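Local coordinates for protein alkaline phosphatase D (Bacillus subtilis, PDB 2YEQ) that hydrolyses phosphate esters as a secreted phosphodiesterase and alkaline phosphatase, using an active site that contains iron and calcium, at residues N274-Q285 and R303-L314. Numbering follows the deposited sequence.
Sequences NVLDTRQYRDDQ and RTLLGKEQEQWL. With NA (sodium ion), chain B; EDO (1,2-ethanediol), chain L.
Asp283 and Thr304 join two antiparallel loops through two hydrogen bonds: Asp283 N donates almost straight to Thr304 O (3.0 Å, 170°), and Thr304 N returns a bond to Asp283 OD2, meeting it from above the carboxylate plane. The backbones are nearest at Arg282 and Leu305, with CA atoms 4.1 Å apart. Beyond them one water bridges the loops, giving hydrogen bonds to Asp277 O and Leu305 O and accepting one from Tyr281 N. Gly307, the N-cap of helix 308-320, has a positive phi of 81° that suits glycine, and a side chain there would probably crowd Tyr281 CB. Thr304 OG1 accepts from Gly307 N, an ST motif leading into the helix. Strand 271-275, the loop and this helix belong to the calcineurin-like phosphatase domain; Arg279 in the loop salt-bridges Asp209, a calcium ligand of the metal centre. Leu305 CD2 lies 3.3 Å above one face of the Arg282 guanidinium, while Arg279 NH1 lies over the centre of the opposite face. With CG wedged between the backbone N and carbonyl carbon (chi1 64°), Arg282 folds back and NE bonds Thr278 O in the carbonyl plane. Long, flexible Arg303 sends NH2 to Asp284 O (2.8 Å), in its own guanidinium plane, while NH1 bonds Gly354 O; an alanine here would probably leave both carbonyls without this donor and the sodium-binding loop less firmly held. Asp284 OD1 and Gln285 OE1 bind that sodium. At the far end, branched Leu276 lies against the helix, its CD2 reaching the edge of the Trp313 ring at 3.8 Å, and Leu314 CD1 packs on Asn274 CG.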
# COMPACT_ATOMS: atom_id res chain seq x y z
N ASN A 274 8.12 -10.29 -2.78
CA ASN A 274 8.45 -9.48 -3.95
C ASN A 274 7.53 -8.28 -3.92
O ASN A 274 6.34 -8.41 -4.18
CB ASN A 274 8.22 -10.29 -5.22
CG ASN A 274 9.04 -11.57 -5.24
OD1 ASN A 274 10.24 -11.55 -5.50
ND2 ASN A 274 8.41 -12.69 -4.86
N VAL A 275 8.09 -7.13 -3.57
CA VAL A 275 7.34 -5.88 -3.51
C VAL A 275 7.44 -5.22 -4.91
O VAL A 275 8.52 -4.82 -5.33
CB VAL A 275 7.93 -4.95 -2.41
CG1 VAL A 275 7.14 -3.68 -2.33
CG2 VAL A 275 7.92 -5.68 -1.02
N LEU A 276 6.31 -5.13 -5.61
CA LEU A 276 6.28 -4.72 -6.99
C LEU A 276 5.93 -3.23 -7.12
O LEU A 276 5.42 -2.56 -6.16
CB LEU A 276 5.25 -5.53 -7.76
CG LEU A 276 5.35 -7.07 -7.65
CD1 LEU A 276 4.32 -7.74 -8.58
CD2 LEU A 276 6.76 -7.57 -7.91
N ASP A 277 6.19 -2.74 -8.33
CA ASP A 277 5.83 -1.38 -8.77
C ASP A 277 5.16 -1.50 -10.13
O ASP A 277 5.83 -1.67 -11.14
CB ASP A 277 7.11 -0.54 -8.79
CG ASP A 277 6.87 0.94 -9.19
OD1 ASP A 277 5.74 1.32 -9.58
OD2 ASP A 277 7.85 1.69 -9.10
N THR A 278 3.84 -1.43 -10.13
CA THR A 278 3.06 -1.62 -11.33
C THR A 278 2.61 -0.29 -11.95
O THR A 278 1.76 -0.29 -12.84
CB THR A 278 1.82 -2.52 -11.07
OG1 THR A 278 0.96 -1.91 -10.08
CG2 THR A 278 2.28 -3.95 -10.59
N ARG A 279 3.13 0.84 -11.45
CA ARG A 279 2.86 2.16 -12.01
C ARG A 279 3.99 2.74 -12.82
O ARG A 279 3.74 3.32 -13.88
CB ARG A 279 2.55 3.20 -10.92
CG ARG A 279 1.18 3.08 -10.35
CD ARG A 279 0.08 3.41 -11.29
NE ARG A 279 -1.18 2.95 -10.74
CZ ARG A 279 -2.33 2.83 -11.40
NH1 ARG A 279 -2.46 3.19 -12.69
NH2 ARG A 279 -3.38 2.34 -10.76
N GLN A 280 5.21 2.67 -12.29
CA GLN A 280 6.31 3.49 -12.80
C GLN A 280 6.76 3.13 -14.26
O GLN A 280 7.36 3.97 -14.97
CB GLN A 280 7.50 3.40 -11.86
CG GLN A 280 8.65 4.35 -12.19
CD GLN A 280 9.75 4.34 -11.17
OE1 GLN A 280 9.65 3.70 -10.09
NE2 GLN A 280 10.81 5.04 -11.48
N TYR A 281 6.52 1.87 -14.64
CA TYR A 281 7.01 1.32 -15.89
C TYR A 281 5.90 0.82 -16.81
O TYR A 281 6.19 0.41 -17.93
CB TYR A 281 7.98 0.18 -15.63
CG TYR A 281 8.94 0.43 -14.50
CD1 TYR A 281 10.04 1.26 -14.65
CD2 TYR A 281 8.73 -0.17 -13.26
CE1 TYR A 281 10.91 1.49 -13.60
CE2 TYR A 281 9.58 0.05 -12.21
CZ TYR A 281 10.68 0.87 -12.37
OH TYR A 281 11.53 1.05 -11.28
N ARG A 282 4.65 0.90 -16.38
CA ARG A 282 3.59 0.29 -17.13
C ARG A 282 3.24 1.03 -18.43
O ARG A 282 3.35 2.27 -18.51
CB ARG A 282 2.32 0.14 -16.29
CG ARG A 282 1.68 1.44 -15.84
CD ARG A 282 0.20 1.33 -15.79
NE ARG A 282 -0.25 0.66 -14.58
CZ ARG A 282 -1.50 0.33 -14.32
NH1 ARG A 282 -2.46 0.53 -15.22
NH2 ARG A 282 -1.80 -0.21 -13.13
N ASP A 283 2.75 0.26 -19.40
CA ASP A 283 2.14 0.82 -20.59
C ASP A 283 0.78 1.40 -20.26
O ASP A 283 0.17 1.05 -19.23
CB ASP A 283 2.03 -0.23 -21.69
CG ASP A 283 3.37 -0.56 -22.33
OD1 ASP A 283 4.29 0.30 -22.35
OD2 ASP A 283 3.53 -1.71 -22.80
N ASP A 284 0.30 2.26 -21.15
CA ASP A 284 -0.94 3.00 -20.98
C ASP A 284 -2.09 2.02 -20.92
O ASP A 284 -2.05 0.97 -21.59
CB ASP A 284 -1.12 3.95 -22.17
CG ASP A 284 -2.05 5.10 -21.91
OD1 ASP A 284 -2.45 5.39 -20.73
OD2 ASP A 284 -2.42 5.73 -22.94
N GLN A 285 -3.12 2.38 -20.17
CA GLN A 285 -4.35 1.60 -20.16
C GLN A 285 -5.03 1.58 -21.56
O GLN A 285 -5.15 2.62 -22.22
CB GLN A 285 -5.34 2.12 -19.13
CG GLN A 285 -4.80 2.15 -17.68
CD GLN A 285 -4.16 3.47 -17.32
OE1 GLN A 285 -3.83 4.26 -18.23
NE2 GLN A 285 -3.96 3.73 -16.01
N ARG A 303 2.37 -5.47 -24.53
CA ARG A 303 2.08 -4.54 -23.45
C ARG A 303 2.52 -5.11 -22.11
O ARG A 303 2.36 -6.31 -21.87
CB ARG A 303 0.61 -4.23 -23.42
CG ARG A 303 0.20 -3.31 -24.55
CD ARG A 303 -1.27 -3.09 -24.59
NE ARG A 303 -1.72 -2.25 -23.48
CZ ARG A 303 -2.52 -2.62 -22.48
NH1 ARG A 303 -2.98 -3.86 -22.39
NH2 ARG A 303 -2.85 -1.74 -21.54
N THR A 304 3.11 -4.23 -21.29
CA THR A 304 3.73 -4.59 -20.02
C THR A 304 3.10 -3.78 -18.87
O THR A 304 2.59 -2.67 -19.09
CB THR A 304 5.24 -4.34 -20.07
OG1 THR A 304 5.85 -4.94 -18.93
CG2 THR A 304 5.59 -2.80 -20.14
N LEU A 305 3.10 -4.37 -17.67
CA LEU A 305 2.80 -3.65 -16.42
C LEU A 305 4.09 -3.39 -15.70
O LEU A 305 4.30 -2.31 -15.16
CB LEU A 305 1.91 -4.46 -15.46
CG LEU A 305 0.42 -4.22 -15.34
CD1 LEU A 305 -0.12 -5.23 -14.30
CD2 LEU A 305 0.04 -2.79 -14.95
N LEU A 306 4.97 -4.39 -15.67
CA LEU A 306 6.14 -4.37 -14.82
C LEU A 306 7.32 -3.75 -15.49
O LEU A 306 8.26 -3.29 -14.80
CB LEU A 306 6.54 -5.79 -14.42
CG LEU A 306 5.54 -6.64 -13.65
CD1 LEU A 306 6.13 -8.05 -13.41
CD2 LEU A 306 5.15 -5.94 -12.32
N GLY A 307 7.33 -3.79 -16.83
CA GLY A 307 8.54 -3.51 -17.58
C GLY A 307 9.42 -4.72 -17.60
O GLY A 307 9.34 -5.59 -16.71
N LYS A 308 10.31 -4.78 -18.60
CA LYS A 308 11.10 -5.97 -18.88
C LYS A 308 12.03 -6.35 -17.74
O LYS A 308 12.13 -7.52 -17.41
CB LYS A 308 11.91 -5.81 -20.17
CG LYS A 308 12.89 -6.97 -20.47
CD LYS A 308 12.57 -7.69 -21.77
CE LYS A 308 11.32 -8.58 -21.64
NZ LYS A 308 11.62 -10.03 -21.89
N GLU A 309 12.71 -5.37 -17.17
CA GLU A 309 13.70 -5.63 -16.11
C GLU A 309 13.04 -6.18 -14.85
O GLU A 309 13.53 -7.13 -14.26
CB GLU A 309 14.45 -4.36 -15.73
CG GLU A 309 15.93 -4.40 -16.00
CD GLU A 309 16.32 -3.43 -17.11
OE1 GLU A 309 15.78 -3.57 -18.23
OE2 GLU A 309 17.15 -2.53 -16.84
N GLN A 310 11.94 -5.54 -14.42
CA GLN A 310 11.25 -5.97 -13.23
C GLN A 310 10.64 -7.35 -13.43
O GLN A 310 10.59 -8.16 -12.49
CB GLN A 310 10.16 -4.99 -12.86
CG GLN A 310 9.48 -5.33 -11.55
CD GLN A 310 8.46 -4.31 -11.12
OE1 GLN A 310 8.08 -3.39 -11.88
NE2 GLN A 310 7.99 -4.47 -9.92
N GLU A 311 10.14 -7.61 -14.64
CA GLU A 311 9.60 -8.93 -14.96
C GLU A 311 10.67 -10.02 -14.78
O GLU A 311 10.40 -11.06 -14.16
CB GLU A 311 9.04 -8.95 -16.38
CG GLU A 311 8.20 -10.18 -16.68
CD GLU A 311 7.70 -10.19 -18.12
OE1 GLU A 311 8.51 -10.56 -18.99
OE2 GLU A 311 6.52 -9.86 -18.37
N GLN A 312 11.86 -9.77 -15.32
CA GLN A 312 12.93 -10.74 -15.26
C GLN A 312 13.44 -10.92 -13.82
O GLN A 312 13.76 -12.03 -13.39
CB GLN A 312 14.09 -10.35 -16.19
CG GLN A 312 15.21 -11.38 -16.28
CD GLN A 312 14.71 -12.77 -16.74
OE1 GLN A 312 14.92 -13.79 -16.05
NE2 GLN A 312 14.03 -12.80 -17.89
N TRP A 313 13.54 -9.81 -13.10
CA TRP A 313 13.92 -9.83 -11.70
C TRP A 313 12.92 -10.67 -10.90
O TRP A 313 13.31 -11.47 -10.07
CB TRP A 313 13.99 -8.38 -11.18
CG TRP A 313 13.95 -8.17 -9.68
CD1 TRP A 313 15.02 -8.13 -8.83
CD2 TRP A 313 12.78 -7.93 -8.88
NE1 TRP A 313 14.57 -7.89 -7.54
CE2 TRP A 313 13.21 -7.76 -7.55
CE3 TRP A 313 11.43 -7.82 -9.16
CZ2 TRP A 313 12.33 -7.48 -6.52
CZ3 TRP A 313 10.56 -7.55 -8.14
CH2 TRP A 313 11.02 -7.40 -6.83
N LEU A 314 11.64 -10.51 -11.17
CA LEU A 314 10.62 -11.25 -10.47
C LEU A 314 10.73 -12.74 -10.75
O LEU A 314 10.63 -13.56 -9.82
CB LEU A 314 9.24 -10.77 -10.86
CG LEU A 314 8.04 -11.52 -10.28
CD1 LEU A 314 8.05 -11.50 -8.73
CD2 LEU A 314 6.74 -10.94 -10.82
NA NA B . -4.02 6.32 -19.45
C1 EDO L . -0.45 0.45 -24.25
O1 EDO L . -1.87 0.57 -24.40
C2 EDO L . 0.22 1.80 -24.43
O2 EDO L . 1.52 1.81 -23.89
O HOH W 1 5.36 -0.42 -13.56
O HOH W 2 -5.45 5.25 -20.96
O HOH W 3 -4.28 8.40 -20.38
O HOH W 4 -2.74 7.31 -17.88
O HOH W 5 -5.79 6.67 -17.99